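D-2-hydroxyacid dehydrogensase protein (Ketogulonicigenium vulgare, PDB 4LSW) probably catalyses the NAD(P)-dependent interconversion of D-2-hydroxyacids and 2-oxoacids. Local coordinates at residues Pro4-Leu9 and Ile46-Thr51; Leu70-Gly75 and Asp299-His304; Gly102-Leu107 and His281-Thr286; Val109-Ala114 and Ile230-Ala235. All coordinates share one frame; numbering follows the deposited sequence.

Contact 1 (Pro4-Leu9 and Ile46-Thr51); sequences PEILQL and IRAIAT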
loop_
_atom_site.group_PDB
_atom_site.type_symbol
_atom_site.label_atom_id
_atom_site.label_comp_id
_atom_site.label_asym_id
_atom_site.label_seq_id
_atom_site.Cartn_x
_atom_site.Cartn_y
_atom_site.Cartn_z
ATOM N N PRO A 4 -20.310 -24.212 -1.516
ATOM C CA PRO A 4 -19.030 -24.523 -2.165
ATOM C C PRO A 4 -17.869 -24.513 -1.183
ATOM O O PRO A 4 -17.842 -23.724 -0.234
ATOM C CB PRO A 4 -18.874 -23.403 -3.194
ATOM C CG PRO A 4 -20.283 -23.013 -3.523
ATOM C CD PRO A 4 -21.031 -23.136 -2.219
ATOM N N GLU A 5 -16.932 -25.424 -1.388
ATOM C CA GLU A 5 -15.863 -25.575 -0.425
ATOM C C GLU A 5 -14.665 -24.748 -0.832
ATOM O O GLU A 5 -14.190 -24.808 -1.973
ATOM C CB GLU A 5 -15.514 -27.045 -0.215
ATOM C CG GLU A 5 -16.742 -27.848 0.174
ATOM C CD GLU A 5 -16.415 -29.146 0.861
ATOM O OE1 GLU A 5 -15.441 -29.190 1.641
ATOM O OE2 GLU A 5 -17.148 -30.121 0.618
ATOM N N ILE A 6 -14.215 -23.929 0.113
ATOM C CA ILE A 6 -13.098 -23.031 -0.128
ATOM C C ILE A 6 -12.035 -23.172 0.960
ATOM O O ILE A 6 -12.316 -23.614 2.078
ATOM C CB ILE A 6 -13.565 -21.567 -0.253
ATOM C CG1 ILE A 6 -13.980 -20.997 1.098
ATOM C CG2 ILE A 6 -14.719 -21.445 -1.242
ATOM C CD1 ILE A 6 -14.372 -19.541 1.000
ATOM N N LEU A 7 -10.802 -22.829 0.613
ATOM C CA LEU A 7 -9.692 -22.905 1.548
ATOM C C LEU A 7 -9.227 -21.488 1.866
ATOM O O LEU A 7 -8.859 -20.731 0.963
ATOM C CB LEU A 7 -8.553 -23.730 0.940
ATOM C CG LEU A 7 -7.345 -24.101 1.816
ATOM C CD1 LEU A 7 -7.726 -25.069 2.922
ATOM C CD2 LEU A 7 -6.260 -24.714 0.946
ATOM N N GLN A 8 -9.272 -21.124 3.143
ATOM C CA GLN A 8 -8.903 -19.774 3.571
ATOM C C GLN A 8 -7.529 -19.813 4.239
ATOM O O GLN A 8 -7.309 -20.578 5.177
ATOM C CB GLN A 8 -9.953 -19.224 4.535
ATOM C CG GLN A 8 -9.700 -17.784 4.975
ATOM C CD GLN A 8 -10.800 -17.256 5.862
ATOM O OE1 GLN A 8 -11.967 -17.620 5.706
ATOM N NE2 GLN A 8 -10.437 -16.401 6.813
ATOM N N LEU A 9 -6.597 -18.997 3.750
ATOM C CA LEU A 9 -5.203 -19.128 4.179
ATOM C C LEU A 9 -4.813 -18.268 5.384
ATOM O O LEU A 9 -3.848 -18.587 6.075
ATOM C CB LEU A 9 -4.256 -18.863 3.011
ATOM C CG LEU A 9 -4.456 -19.689 1.745
ATOM C CD1 LEU A 9 -3.282 -19.462 0.807
ATOM C CD2 LEU A 9 -4.618 -21.171 2.066
ATOM N N ILE A 46 -11.500 -28.550 -2.704
ATOM C CA ILE A 46 -11.319 -27.104 -2.782
ATOM C C ILE A 46 -11.525 -26.552 -4.191
ATOM O O ILE A 46 -10.803 -26.899 -5.124
ATOM C CB ILE A 46 -9.930 -26.683 -2.255
ATOM C CG1 ILE A 46 -9.734 -27.155 -0.813
ATOM C CG2 ILE A 46 -9.761 -25.169 -2.352
ATOM C CD1 ILE A 46 -10.894 -26.821 0.126
ATOM N N ARG A 47 -12.513 -25.672 -4.329
ATOM C CA ARG A 47 -12.798 -25.054 -5.614
ATOM C C ARG A 47 -12.278 -23.620 -5.660
ATOM O O ARG A 47 -12.046 -23.082 -6.731
ATOM C CB ARG A 47 -14.293 -25.116 -5.920
ATOM C CG ARG A 47 -14.794 -26.534 -6.188
ATOM C CD ARG A 47 -16.302 -26.574 -6.314
ATOM N NE ARG A 47 -16.765 -25.740 -7.419
ATOM C CZ ARG A 47 -18.012 -25.303 -7.556
ATOM N NH1 ARG A 47 -18.929 -25.617 -6.658
ATOM N NH2 ARG A 47 -18.334 -24.542 -8.593
ATOM N N ALA A 48 -12.094 -23.003 -4.495
ATOM C CA ALA A 48 -11.497 -21.670 -4.456
ATOM C C ALA A 48 -10.634 -21.481 -3.214
ATOM O O ALA A 48 -10.920 -22.049 -2.162
ATOM C CB ALA A 48 -12.567 -20.581 -4.523
ATOM N N ILE A 49 -9.582 -20.682 -3.360
ATOM C CA ILE A 49 -8.758 -20.268 -2.232
ATOM C C ILE A 49 -9.053 -18.802 -1.963
ATOM O O ILE A 49 -9.192 -18.002 -2.898
ATOM C CB ILE A 49 -7.267 -20.473 -2.517
ATOM C CG1 ILE A 49 -6.935 -21.968 -2.528
ATOM C CG2 ILE A 49 -6.419 -19.761 -1.466
ATOM C CD1 ILE A 49 -5.545 -22.272 -3.028
ATOM N N ALA A 50 -9.202 -18.466 -0.686
ATOM C CA ALA A 50 -9.323 -17.081 -0.260
ATOM C C ALA A 50 -8.042 -16.754 0.482
ATOM O O ALA A 50 -7.706 -17.387 1.483
ATOM C CB ALA A 50 -10.533 -16.901 0.654
ATOM N N THR A 51 -7.310 -15.767 -0.017
ATOM C CA THR A 51 -6.009 -15.480 0.546
ATOM C C THR A 51 -5.832 -13.981 0.738
ATOM O O THR A 51 -6.796 -13.199 0.652
ATOM C CB THR A 51 -4.872 -16.095 -0.316
ATOM O OG1 THR A 51 -3.620 -16.004 0.383
ATOM C CG2 THR A 51 -4.775 -15.416 -1.681
#

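Contact 2 (Leu70-Gly75 and Asp299-His304); sequences LISVYG and DNLTAH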
loop_
_atom_site.group_PDB
_atom_site.type_symbol
_atom_site.label_atom_id
_atom_site.label_comp_id
_atom_site.label_asym_id
_atom_site.label_seq_id
_atom_site.Cartn_x
_atom_site.Cartn_y
_atom_site.Cartn_z
ATOM N N LEU A 70 -10.326 -20.999 -8.695
ATOM C CA LEU A 70 -10.208 -19.568 -8.463
ATOM C C LEU A 70 -9.424 -19.284 -7.203
ATOM O O LEU A 70 -9.601 -19.951 -6.187
ATOM C CB LEU A 70 -11.608 -18.954 -8.327
ATOM C CG LEU A 70 -11.685 -17.515 -7.798
ATOM C CD1 LEU A 70 -11.057 -16.525 -8.761
ATOM C CD2 LEU A 70 -13.120 -17.127 -7.519
ATOM N N ILE A 71 -8.544 -18.293 -7.278
ATOM C CA ILE A 71 -7.894 -17.772 -6.086
ATOM C C ILE A 71 -8.286 -16.310 -5.978
ATOM O O ILE A 71 -8.003 -15.522 -6.881
ATOM C CB ILE A 71 -6.359 -17.893 -6.160
ATOM C CG1 ILE A 71 -5.953 -19.361 -6.308
ATOM C CG2 ILE A 71 -5.726 -17.298 -4.907
ATOM C CD1 ILE A 71 -4.484 -19.574 -6.669
ATOM N N SER A 72 -8.963 -15.966 -4.889
ATOM C CA SER A 72 -9.399 -14.603 -4.644
ATOM C C SER A 72 -8.552 -13.993 -3.538
ATOM O O SER A 72 -8.441 -14.547 -2.437
ATOM C CB SER A 72 -10.895 -14.557 -4.311
ATOM O OG SER A 72 -11.663 -14.756 -5.482
ATOM N N VAL A 73 -7.931 -12.860 -3.863
ATOM C CA VAL A 73 -7.010 -12.192 -2.956
ATOM C C VAL A 73 -7.660 -10.979 -2.296
ATOM O O VAL A 73 -8.292 -10.153 -2.969
ATOM C CB VAL A 73 -5.746 -11.726 -3.714
ATOM C CG1 VAL A 73 -4.779 -11.058 -2.766
ATOM C CG2 VAL A 73 -5.072 -12.912 -4.423
ATOM N N TYR A 74 -7.506 -10.892 -0.977
ATOM C CA TYR A 74 -7.883 -9.709 -0.206
ATOM C C TYR A 74 -6.705 -8.737 -0.269
ATOM O O TYR A 74 -5.641 -9.014 0.285
ATOM C CB TYR A 74 -8.167 -10.131 1.237
ATOM C CG TYR A 74 -8.651 -9.053 2.185
ATOM C CD1 TYR A 74 -7.756 -8.173 2.791
ATOM C CD2 TYR A 74 -9.991 -8.956 2.527
ATOM C CE1 TYR A 74 -8.193 -7.205 3.682
ATOM C CE2 TYR A 74 -10.433 -7.998 3.417
ATOM C CZ TYR A 74 -9.537 -7.128 3.987
ATOM O OH TYR A 74 -10.002 -6.182 4.881
ATOM N N GLY A 75 -6.893 -7.620 -0.966
ATOM C CA GLY A 75 -5.823 -6.650 -1.157
ATOM C C GLY A 75 -5.500 -6.411 -2.622
ATOM O O GLY A 75 -6.006 -7.116 -3.506
ATOM N N ASP A 299 -17.652 -10.597 -3.092
ATOM C CA ASP A 299 -18.450 -10.486 -4.312
ATOM C C ASP A 299 -17.843 -11.255 -5.488
ATOM O O ASP A 299 -18.565 -11.790 -6.322
ATOM C CB ASP A 299 -18.700 -9.020 -4.695
ATOM C CG ASP A 299 -19.655 -8.318 -3.746
ATOM O OD1 ASP A 299 -20.349 -9.005 -2.966
ATOM O OD2 ASP A 299 -19.714 -7.070 -3.790
ATOM N N ASN A 300 -16.514 -11.322 -5.544
ATOM C CA ASN A 300 -15.850 -12.126 -6.561
ATOM C C ASN A 300 -16.140 -13.605 -6.378
ATOM O O ASN A 300 -16.428 -14.305 -7.347
ATOM C CB ASN A 300 -14.337 -11.876 -6.574
ATOM C CG ASN A 300 -13.962 -10.611 -7.321
ATOM O OD1 ASN A 300 -14.077 -10.544 -8.544
ATOM N ND2 ASN A 300 -13.505 -9.605 -6.589
ATOM N N LEU A 301 -16.065 -14.074 -5.134
ATOM C CA LEU A 301 -16.361 -15.472 -4.848
ATOM C C LEU A 301 -17.820 -15.795 -5.180
ATOM O O LEU A 301 -18.115 -16.816 -5.813
ATOM C CB LEU A 301 -16.031 -15.810 -3.390
ATOM C CG LEU A 301 -14.539 -15.844 -3.048
ATOM C CD1 LEU A 301 -14.336 -15.803 -1.541
ATOM C CD2 LEU A 301 -13.882 -17.088 -3.654
ATOM N N THR A 302 -18.721 -14.906 -4.776
ATOM C CA THR A 302 -20.147 -15.092 -5.014
ATOM C C THR A 302 -20.426 -15.161 -6.509
ATOM O O THR A 302 -21.133 -16.058 -6.985
ATOM C CB THR A 302 -20.962 -13.951 -4.382
ATOM O OG1 THR A 302 -20.743 -13.945 -2.967
ATOM C CG2 THR A 302 -22.454 -14.131 -4.661
ATOM N N ALA A 303 -19.852 -14.218 -7.247
ATOM C CA ALA A 303 -20.025 -14.171 -8.688
ATOM C C ALA A 303 -19.502 -15.443 -9.349
ATOM O O ALA A 303 -20.160 -16.020 -10.211
ATOM C CB ALA A 303 -19.331 -12.945 -9.258
ATOM N N HIS A 304 -18.327 -15.894 -8.932
ATOM C CA HIS A 304 -17.739 -17.090 -9.525
ATOM C C HIS A 304 -18.647 -18.312 -9.409
ATOM O O HIS A 304 -18.905 -18.997 -10.399
ATOM C CB HIS A 304 -16.385 -17.409 -8.886
ATOM C CG HIS A 304 -15.797 -18.699 -9.359
ATOM N ND1 HIS A 304 -15.147 -18.823 -10.571
ATOM C CD2 HIS A 304 -15.788 -19.933 -8.802
ATOM C CE1 HIS A 304 -14.754 -20.070 -10.731
ATOM N NE2 HIS A 304 -15.139 -20.769 -9.674
#

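Contact 3 (Gly102-Leu107 and His281-Thr286); sequences GDVADL and HHASGT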
loop_
_atom_site.group_PDB
_atom_site.type_symbol
_atom_site.label_atom_id
_atom_site.label_comp_id
_atom_site.label_asym_id
_atom_site.label_seq_id
_atom_site.Cartn_x
_atom_site.Cartn_y
_atom_site.Cartn_z
ATOM N N GLY A 102 -8.499 6.403 -2.380
ATOM C CA GLY A 102 -8.747 7.706 -1.786
ATOM C C GLY A 102 -8.212 7.810 -0.373
ATOM O O GLY A 102 -7.644 8.831 -0.004
ATOM N N ASP A 103 -8.373 6.756 0.416
ATOM C CA ASP A 103 -7.898 6.791 1.790
ATOM C C ASP A 103 -6.370 6.787 1.863
ATOM O O ASP A 103 -5.790 7.456 2.709
ATOM C CB ASP A 103 -8.531 5.666 2.619
ATOM C CG ASP A 103 -9.907 6.045 3.141
ATOM O OD1 ASP A 103 -10.083 7.226 3.496
ATOM O OD2 ASP A 103 -10.797 5.174 3.205
ATOM N N VAL A 104 -5.723 6.084 0.938
ATOM C CA VAL A 104 -4.267 6.093 0.907
ATOM C C VAL A 104 -3.771 7.499 0.575
ATOM O O VAL A 104 -2.885 8.032 1.241
ATOM C CB VAL A 104 -3.711 5.066 -0.105
ATOM C CG1 VAL A 104 -2.212 5.240 -0.275
ATOM C CG2 VAL A 104 -4.024 3.642 0.362
ATOM N N ALA A 105 -4.396 8.121 -0.418
ATOM C CA ALA A 105 -4.015 9.473 -0.808
ATOM C C ALA A 105 -4.264 10.457 0.338
ATOM O O ALA A 105 -3.425 11.328 0.607
ATOM C CB ALA A 105 -4.754 9.898 -2.061
ATOM N N ASP A 106 -5.402 10.314 1.017
ATOM C CA ASP A 106 -5.687 11.139 2.187
ATOM C C ASP A 106 -4.568 11.058 3.223
ATOM O O ASP A 106 -4.126 12.085 3.727
ATOM C CB ASP A 106 -6.999 10.715 2.876
ATOM C CG ASP A 106 -8.253 11.262 2.212
ATOM O OD1 ASP A 106 -8.202 11.807 1.092
ATOM O OD2 ASP A 106 -9.323 11.098 2.838
ATOM N N LEU A 107 -4.106 9.849 3.554
ATOM C CA LEU A 107 -3.100 9.740 4.606
ATOM C C LEU A 107 -1.776 10.354 4.160
ATOM O O LEU A 107 -1.126 11.040 4.928
ATOM C CB LEU A 107 -2.903 8.306 5.098
ATOM C CG LEU A 107 -2.077 8.268 6.393
ATOM C CD1 LEU A 107 -2.873 8.746 7.609
ATOM C CD2 LEU A 107 -1.439 6.900 6.678
ATOM N N HIS A 281 1.814 1.549 8.763
ATOM C CA HIS A 281 1.198 1.054 7.535
ATOM C C HIS A 281 -0.322 1.016 7.581
ATOM O O HIS A 281 -0.947 -0.035 7.413
ATOM C CB HIS A 281 1.786 -0.290 7.095
ATOM C CG HIS A 281 1.689 -0.526 5.619
ATOM N ND1 HIS A 281 2.448 -1.470 4.957
ATOM C CD2 HIS A 281 0.935 0.081 4.671
ATOM C CE1 HIS A 281 2.151 -1.445 3.670
ATOM N NE2 HIS A 281 1.236 -0.513 3.469
ATOM N N HIS A 282 -0.909 2.187 7.796
ATOM C CA HIS A 282 -2.359 2.265 7.855
ATOM C C HIS A 282 -2.953 3.243 6.846
ATOM O O HIS A 282 -4.065 3.736 7.055
ATOM C CB HIS A 282 -2.862 2.568 9.280
ATOM C CG HIS A 282 -2.644 3.981 9.733
ATOM N ND1 HIS A 282 -3.567 4.670 10.497
ATOM C CD2 HIS A 282 -1.601 4.828 9.560
ATOM C CE1 HIS A 282 -3.109 5.879 10.759
ATOM N NE2 HIS A 282 -1.911 5.999 10.211
ATOM N N ALA A 283 -2.249 3.508 5.747
ATOM C CA ALA A 283 -2.834 4.356 4.697
ATOM C C ALA A 283 -4.211 3.889 4.211
ATOM O O ALA A 283 -5.080 4.715 3.915
ATOM C CB ALA A 283 -1.878 4.504 3.515
ATOM N N SER A 284 -4.431 2.580 4.145
ATOM C CA SER A 284 -5.738 2.063 3.745
ATOM C C SER A 284 -6.603 1.712 4.959
ATOM O O SER A 284 -7.682 1.136 4.809
ATOM C CB SER A 284 -5.590 0.839 2.845
ATOM O OG SER A 284 -5.092 -0.262 3.575
ATOM N N GLY A 285 -6.130 2.088 6.145
ATOM C CA GLY A 285 -6.765 1.690 7.395
ATOM C C GLY A 285 -8.004 2.464 7.835
ATOM O O GLY A 285 -8.000 3.086 8.895
ATOM N N THR A 286 -9.065 2.429 7.042
ATOM C CA THR A 286 -10.328 2.991 7.507
ATOM C C THR A 286 -11.391 1.906 7.528
ATOM O O THR A 286 -11.290 0.902 6.813
ATOM C CB THR A 286 -10.842 4.167 6.642
ATOM O OG1 THR A 286 -11.171 3.687 5.339
ATOM C CG2 THR A 286 -9.802 5.276 6.549
#

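Contact 4 (Val109-Ala114 and Ile230-Ala235); sequences VAMMLA and INISRA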
loop_
_atom_site.group_PDB
_atom_site.type_symbol
_atom_site.label_atom_id
_atom_site.label_comp_id
_atom_site.label_asym_id
_atom_site.label_seq_id
_atom_site.Cartn_x
_atom_site.Cartn_y
_atom_site.Cartn_z
ATOM N N VAL A 109 -1.226 12.894 2.128
ATOM C CA VAL A 109 -1.310 14.341 2.236
ATOM C C VAL A 109 -1.351 14.793 3.701
ATOM O O VAL A 109 -0.702 15.766 4.083
ATOM C CB VAL A 109 -2.517 14.854 1.442
ATOM C CG1 VAL A 109 -2.718 16.335 1.657
ATOM C CG2 VAL A 109 -2.305 14.551 -0.025
ATOM N N ALA A 110 -2.095 14.057 4.523
ATOM C CA ALA A 110 -2.165 14.346 5.952
ATOM C C ALA A 110 -0.795 14.269 6.606
ATOM O O ALA A 110 -0.470 15.071 7.476
ATOM C CB ALA A 110 -3.110 13.397 6.627
ATOM N N MET A 111 -0.007 13.288 6.184
ATOM C CA MET A 111 1.340 13.102 6.699
ATOM C C MET A 111 2.270 14.258 6.347
ATOM O O MET A 111 3.042 14.718 7.184
ATOM C CB MET A 111 1.919 11.778 6.188
ATOM C CG MET A 111 1.284 10.558 6.869
ATOM S SD MET A 111 1.606 8.987 6.038
ATOM C CE MET A 111 3.396 8.842 6.178
ATOM N N MET A 112 2.211 14.720 5.102
ATOM C CA MET A 112 2.977 15.894 4.697
ATOM C C MET A 112 2.640 17.089 5.585
ATOM O O MET A 112 3.531 17.761 6.104
ATOM C CB MET A 112 2.697 16.259 3.233
ATOM C CG MET A 112 3.239 17.637 2.851
ATOM S SD MET A 112 2.751 18.219 1.217
ATOM C CE MET A 112 0.992 18.328 1.466
ATOM N N LEU A 113 1.343 17.326 5.784
ATOM C CA LEU A 113 0.908 18.450 6.596
ATOM C C LEU A 113 1.368 18.303 8.041
ATOM O O LEU A 113 1.867 19.254 8.639
ATOM C CB LEU A 113 -0.618 18.583 6.544
ATOM C CG LEU A 113 -1.186 19.117 5.226
ATOM C CD1 LEU A 113 -2.640 18.702 5.109
ATOM C CD2 LEU A 113 -1.050 20.628 5.197
ATOM N N ALA A 114 1.196 17.109 8.598
ATOM C CA ALA A 114 1.572 16.859 9.986
ATOM C C ALA A 114 3.066 17.053 10.234
ATOM O O ALA A 114 3.453 17.628 11.244
ATOM C CB ALA A 114 1.132 15.470 10.422
ATOM N N ILE A 230 7.759 11.707 1.404
ATOM C CA ILE A 230 6.589 11.045 1.971
ATOM C C ILE A 230 6.383 9.724 1.263
ATOM O O ILE A 230 6.179 9.703 0.060
ATOM C CB ILE A 230 5.299 11.897 1.831
ATOM C CG1 ILE A 230 5.474 13.270 2.492
ATOM C CG2 ILE A 230 4.099 11.160 2.431
ATOM C CD1 ILE A 230 5.871 14.381 1.519
ATOM N N ASN A 231 6.458 8.619 1.997
ATOM C CA ASN A 231 6.261 7.323 1.383
ATOM C C ASN A 231 5.028 6.586 1.868
ATOM O O ASN A 231 4.912 6.282 3.066
ATOM C CB ASN A 231 7.477 6.414 1.540
ATOM C CG ASN A 231 7.345 5.179 0.710
ATOM O OD1 ASN A 231 6.576 5.149 -0.257
ATOM N ND2 ASN A 231 8.064 4.127 1.088
ATOM N N ILE A 232 4.117 6.306 0.931
ATOM C CA ILE A 232 2.903 5.520 1.218
ATOM C C ILE A 232 2.766 4.312 0.281
ATOM O O ILE A 232 1.704 3.684 0.210
ATOM C CB ILE A 232 1.626 6.394 1.145
ATOM C CG1 ILE A 232 1.578 7.158 -0.184
ATOM C CG2 ILE A 232 1.565 7.349 2.330
ATOM C CD1 ILE A 232 0.366 8.067 -0.339
ATOM N N SER A 233 3.851 3.979 -0.424
ATOM C CA SER A 233 3.894 2.830 -1.335
ATOM C C SER A 233 5.033 1.907 -0.917
ATOM O O SER A 233 5.666 2.167 0.080
ATOM C CB SER A 233 4.103 3.300 -2.775
ATOM O OG SER A 233 5.363 3.937 -2.916
ATOM N N ARG A 234 5.320 0.861 -1.682
ATOM C CA ARG A 234 6.184 -0.214 -1.169
ATOM C C ARG A 234 7.568 0.216 -0.667
ATOM O O ARG A 234 8.164 1.176 -1.168
ATOM C CB ARG A 234 6.316 -1.330 -2.202
ATOM C CG ARG A 234 6.910 -0.880 -3.516
ATOM C CD ARG A 234 6.912 -2.014 -4.526
ATOM N NE ARG A 234 5.562 -2.476 -4.840
ATOM C CZ ARG A 234 5.276 -3.366 -5.787
ATOM N NH1 ARG A 234 6.248 -3.890 -6.520
ATOM N NH2 ARG A 234 4.018 -3.729 -6.012
ATOM N N ALA A 235 8.076 -0.508 0.326
ATOM C CA ALA A 235 9.356 -0.179 0.937
ATOM C C ALA A 235 10.525 -0.391 -0.021
ATOM O O ALA A 235 11.516 0.336 0.050
ATOM C CB ALA A 235 9.563 -0.991 2.212
#

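Contact 1 (Pro4-Leu9 and Ile46-Thr51)
L7 and A50 are joined through their backbones in a parallel pair of neighbouring strands, 5-8 and 48-51, inside the mixed sheet of the smaller, flavodoxin-like domain expected in this family. The strand axes come within 4.6 Å and their directions differ by 29°.

Four backbone hydrogen bonds hold the pair. L7 N donates to A48 O at 2.9 Å, and L7 O accepts from A50 N at 2.8 Å. L9 N then bonds A50 O, so L7 and L9 flank A50 in the alternating pattern of parallel strands. R47 N gives E5 O a nearly straight bond, 176° at the hydrogen. I49 CA also makes a CA-H...O contact to L7 O.

Apolar contacts line both faces of the sheet. On one face I6 CG2 meets A48 CB at 4.0 Å, and helix 287-306 covers A48 with L301 and F305. On the other, L7 CB lies against I46 CG2 at 3.8 Å and I49 packs beside it. L61 of helix 59-63 covers L7, L9 and I49.

The polar ends turn to partners beyond the pair. The R47 guanidinium forms a salt bridge with E69, E5 bonds H27 and Q8 bonds Q17. T51 OG1 bonds G56 O.

At the far end the side chains of L9 and I49 cross obliquely, with L9 CG 3.8 Å from I49 CG2.

Contact 2 (Leu70-Gly75 and Asp299-His304)
L70 lies over one face of the H304 imidazole, in a strand-on-helix contact of the alpha/beta domain that carries the mixed sheet. Strand 70-74 and the end of helix 287-306 run nearly antiparallel, at 161°, with axes 9.2 Å apart.

L70 CB sits above the middle of the ring, 4.1 Å from its centroid and 6° off the normal. This is a CH-pi contact. Farther out, L70 CD2 reaches H304 CB at 3.6 Å. The two side chains run alongside in opposing senses. H304 CG is anti to the backbone N (chi1 174°), which swings the ring root toward the strand. H304 NE2 bonds E69, just before the strand, and this helps fix the turn of the ring. An alanine at H304 would probably leave L70 CB without its aromatic cover and E69 without this hydrogen bond.

L301 fills in beside this pair. Its CD2 is 3.9 Å from L70 CD2. The same methyl also approaches S72, whose hydroxyl is hydrogen-bonded to T94 on the next strand. N300 borders the contact and sends its amide to T312. S72 OG lies 3.7 Å from L301 CD2.

Contact 3 (Gly102-Leu107 and His281-Thr286)
This is a mixed polar and apolar contact between a helix and a loop. It joins the start of helix 101-116 to the loop between strand 276-278 and helix 287-306. The loop leads out of the Rossmann-type sheet, and it makes a type I turn from H282 to G285.

The polar part is D103 with T286, which reach toward each other tip to tip. T286 OG1 donates to D103 OD2 at 2.6 Å and meets it from above the carboxylate plane, 57° out of it. OD2 also bonds the T289 hydroxyl. T286 stands at the N-cap of helix 287-306, where its OG1 accepts from T289 N. The carboxylate thus ties the start of one helix to the cap of another. An alanine at D103 would probably leave the hydroxyls of T286 and T289 without this shared acceptor and the T286 side chain less firmly fixed.

The apolar part centres on A283, whose CB points toward the helix. V104 CG1 touches A283 CB at 3.9 Å. L107 CD2 comes within 3.5 Å of A283 CA and also meets H282 CD2 at 3.6 Å. The L107 and H282 side chains cross at about a right angle. H282 NE2 is bonded to Q279.

Beyond the pair, D258 accepts the backbone N-H of H282 and A283. V104 also packs on I156 of helix 155-165 and on I232, which follows strand 228-231.

Contact 4 (Val109-Ala114 and Ile230-Ala235)
M112 rests its CB on I230 in a helix-on-sheet contact of the Rossmann-type domain. Helix 101-116 lies here against the end of strand 228-231 in the parallel sheet. The side-chain contacts are apolar.

The packed part is made by M111 and M112 of the helix with I230 and I232. M112 CB is 4.1 Å from I230 CD1 and equally near I230 CG1. These two residues have the closest CA atoms of the contact, 6.6 Å apart. M112 CG is anti to the backbone N (chi1 168°), and the end of the side chain leads away from I230. M112 packs also on F200 and F202 of strand 200-203 and on L164 of helix 155-165. I230 also touches F202. M111 points at the strand, with its CB 4.4 Å from I230 CG2. Its chain bends at chi3 (63°), which places CE 4.3 Å from N231 O. A256 of strand 254-257 adds another neighbour for M111.

The other side is open. Past I232 the chain leaves the helix: S233, R234 and A235 do not touch it and are partly exposed. On the outer side of the helix A110 is exposed.

I232 is the last residue of 230-235 to touch the helix. Its side chain and that of M111 pass in opposing senses, with M111 SD 4.1 Å from I232 CG2.

In the fold
Contacts 1 and 2 share one sheet and touch. Strands 48-52 and 70-74 are neighbours, with I49 O 2.9 Å from S72 N and T51 O 2.9 Å from Y74 N, both probable hydrogen bonds. Contacts 3 and 4 both use helix 101-116, their centres about 9 Å apart, and V104 O lies 3.6 Å from I232 CD1. Contacts 1 and 2 belong to the mixed sheet, while contact 4 lies on the parallel one and contact 3 beside it. Helix 287-306 starts at contact 3 and reaches contact 2, whose centres are about 23 Å apart. I232 of contact 4 lies near a GxGxxG pattern that probably marks the dinucleotide site.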